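Local structure of ferrous iron uptake transporter protein B (Streptococcus thermophilus, 3TAH) at residues A[203-208]-A[216-221]. The protein probably drives ferrous iron uptake across the cell membrane at the expense of GTP, this chain being its cytosolic G-protein domain with the attached helical domain. The protein carries 1 engineered substitution. Numbering follows the deposited sequence. Where two conformers were deposited one is given.
Sequences IKLFEQ and LDLSQF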
loop_
_atom_site.group_PDB
_atom_site.type_symbol
_atom_site.label_atom_id
_atom_site.label_comp_id
_atom_site.label_asym_id
_atom_site.label_seq_id
_atom_site.Cartn_x
_atom_site.Cartn_y
_atom_site.Cartn_z
ATOM N N ILE A 203 -0.641 -0.240 13.767
ATOM C CA ILE A 203 -1.767 -1.065 13.330
ATOM C C ILE A 203 -1.387 -2.542 13.361
ATOM O O ILE A 203 -2.181 -3.376 13.800
ATOM C CB ILE A 203 -2.278 -0.665 11.932
ATOM C CG1 ILE A 203 -2.910 0.719 11.993
ATOM C CG2 ILE A 203 -3.341 -1.682 11.432
ATOM C CD1 ILE A 203 -3.141 1.354 10.658
ATOM N N LYS A 204 -0.184 -2.865 12.890
ATOM C CA LYS A 204 0.311 -4.244 12.955
ATOM C C LYS A 204 0.389 -4.786 14.377
ATOM O O LYS A 204 0.051 -5.938 14.626
ATOM C CB LYS A 204 1.678 -4.354 12.285
ATOM C CG LYS A 204 1.600 -4.269 10.777
ATOM C CD LYS A 204 1.281 -5.608 10.176
ATOM C CE LYS A 204 0.816 -5.511 8.734
ATOM N NZ LYS A 204 -0.546 -4.917 8.652
ATOM N N LEU A 205 0.840 -3.957 15.310
ATOM C CA LEU A 205 0.892 -4.362 16.705
ATOM C C LEU A 205 -0.501 -4.598 17.267
ATOM O O LEU A 205 -0.716 -5.562 18.019
ATOM C CB LEU A 205 1.618 -3.316 17.550
ATOM C CG LEU A 205 3.135 -3.355 17.331
ATOM C CD1 LEU A 205 3.769 -2.079 17.854
ATOM C CD2 LEU A 205 3.735 -4.601 17.977
ATOM N N PHE A 206 -1.433 -3.724 16.891
ATOM C CA PHE A 206 -2.805 -3.845 17.355
ATOM C C PHE A 206 -3.396 -5.191 16.929
ATOM O O PHE A 206 -4.039 -5.881 17.735
ATOM C CB PHE A 206 -3.683 -2.704 16.840
ATOM C CG PHE A 206 -5.122 -2.819 17.275
ATOM C CD1 PHE A 206 -5.521 -2.368 18.530
ATOM C CD2 PHE A 206 -6.076 -3.390 16.441
ATOM C CE1 PHE A 206 -6.859 -2.481 18.939
ATOM C CE2 PHE A 206 -7.417 -3.512 16.842
ATOM C CZ PHE A 206 -7.813 -3.057 18.086
ATOM N N GLU A 207 -3.151 -5.568 15.678
ATOM C CA GLU A 207 -3.672 -6.830 15.139
ATOM C C GLU A 207 -2.789 -8.063 15.445
ATOM O O GLU A 207 -3.020 -9.158 14.910
ATOM C CB GLU A 207 -3.938 -6.680 13.639
ATOM C CG GLU A 207 -2.697 -6.665 12.798
ATOM C CD GLU A 207 -2.895 -6.131 11.384
ATOM O OE1 GLU A 207 -1.886 -6.137 10.655
ATOM O OE2 GLU A 207 -4.012 -5.732 10.997
ATOM N N GLN A 208 -1.795 -7.874 16.306
ATOM C CA GLN A 208 -0.868 -8.914 16.764
ATOM C C GLN A 208 -0.125 -9.638 15.647
ATOM O O GLN A 208 0.025 -10.861 15.659
ATOM C CB GLN A 208 -1.594 -9.884 17.673
ATOM C CG GLN A 208 -2.011 -9.191 18.952
ATOM C CD GLN A 208 -3.294 -9.714 19.456
ATOM O OE1 GLN A 208 -3.322 -10.521 20.375
ATOM N NE2 GLN A 208 -4.386 -9.262 18.851
ATOM N N LEU A 216 10.510 -6.109 16.546
ATOM C CA LEU A 216 10.639 -4.904 17.367
ATOM C C LEU A 216 11.211 -5.215 18.745
ATOM O O LEU A 216 10.839 -6.201 19.373
ATOM C CB LEU A 216 9.286 -4.208 17.538
ATOM C CG LEU A 216 8.849 -3.193 16.484
ATOM C CD1 LEU A 216 8.714 -3.844 15.136
ATOM C CD2 LEU A 216 7.537 -2.538 16.882
ATOM N N ASP A 217 12.115 -4.359 19.208
ATOM C CA ASP A 217 12.732 -4.508 20.519
ATOM C C ASP A 217 11.897 -3.648 21.444
ATOM O O ASP A 217 12.232 -2.477 21.679
ATOM C CB ASP A 217 14.188 -4.039 20.475
ATOM C CG ASP A 217 14.871 -4.079 21.841
ATOM O OD1 ASP A 217 14.644 -5.026 22.614
ATOM O OD2 ASP A 217 15.651 -3.152 22.130
ATOM N N LEU A 218 10.802 -4.229 21.936
ATOM C CA LEU A 218 9.894 -3.549 22.867
ATOM C C LEU A 218 10.165 -3.966 24.299
ATOM O O LEU A 218 10.387 -5.144 24.580
ATOM C CB LEU A 218 8.417 -3.830 22.550
ATOM C CG LEU A 218 7.953 -3.388 21.157
ATOM C CD1 LEU A 218 6.464 -3.690 20.945
ATOM C CD2 LEU A 218 8.264 -1.908 20.898
ATOM N N SER A 219 10.126 -2.991 25.198
ATOM C CA SER A 219 10.282 -3.262 26.621
ATOM C C SER A 219 9.070 -4.012 27.148
ATOM O O SER A 219 7.986 -4.022 26.518
ATOM C CB SER A 219 10.450 -1.961 27.402
ATOM O OG SER A 219 9.231 -1.229 27.441
ATOM N N GLN A 220 9.248 -4.632 28.312
ATOM C CA GLN A 220 8.138 -5.287 28.996
ATOM C C GLN A 220 7.017 -4.274 29.225
ATOM O O GLN A 220 5.852 -4.598 29.033
ATOM C CB GLN A 220 8.581 -5.901 30.336
ATOM C CG GLN A 220 7.425 -6.507 31.135
ATOM C CD GLN A 220 7.856 -7.187 32.417
ATOM O OE1 GLN A 220 9.012 -7.102 32.828
ATOM N NE2 GLN A 220 6.921 -7.863 33.055
ATOM N N PHE A 221 7.359 -3.054 29.631
ATOM C CA PHE A 221 6.322 -2.050 29.897
ATOM C C PHE A 221 5.551 -1.696 28.611
ATOM O O PHE A 221 4.325 -1.594 28.623
ATOM C CB PHE A 221 6.908 -0.802 30.574
ATOM C CG PHE A 221 5.897 0.293 30.756
ATOM C CD1 PHE A 221 4.785 0.077 31.562
ATOM C CD2 PHE A 221 6.040 1.513 30.113
ATOM C CE1 PHE A 221 3.825 1.061 31.733
ATOM C CE2 PHE A 221 5.085 2.511 30.281
ATOM C CZ PHE A 221 3.973 2.271 31.102
#
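Leu205, in the last turn of helix 198-206, faces the extended link that carries Leu216 and Leu218 from helix 210-215 to helix 220-237. The backbones stay well apart, the CA atoms of Leu205 and Leu216 being 9.8 Å from each other, and only leucine side chains bridge the gap. After Leu205 the helix ends in a Schellman motif: Gln208, at positive phi, is the C-prime residue, Gln208 N bonds to Leu205 O, and the next backbone N to Lys204 O. Beyond Leu218, Ser219 OG caps a backbone N in the first turn of helix 220-237 while Gln222 OE1 takes Ser219 N, consistent with a capping box.

Leu205 divides its two methyls between the partners, meeting each tip to tip: CD2 lies 4.1 Å from Leu218 CD1, and CD1 lies 3.9 Å from Leu216 CD2, a less certain touch because Leu216 has two modelled conformers. Its CG stands opposite the carbonyl carbon (chi1 -75°), which extends the fork toward the link. Beside it, Lys204 NZ reaches Glu207 OE1 on its syn side at 2.7 Å, a salt bridge spanning the helix terminus.

The leucines thus join a Schellman-ended helix to an N-cap junction within the FeoB cytosolic helical domain, away from the nucleotide site.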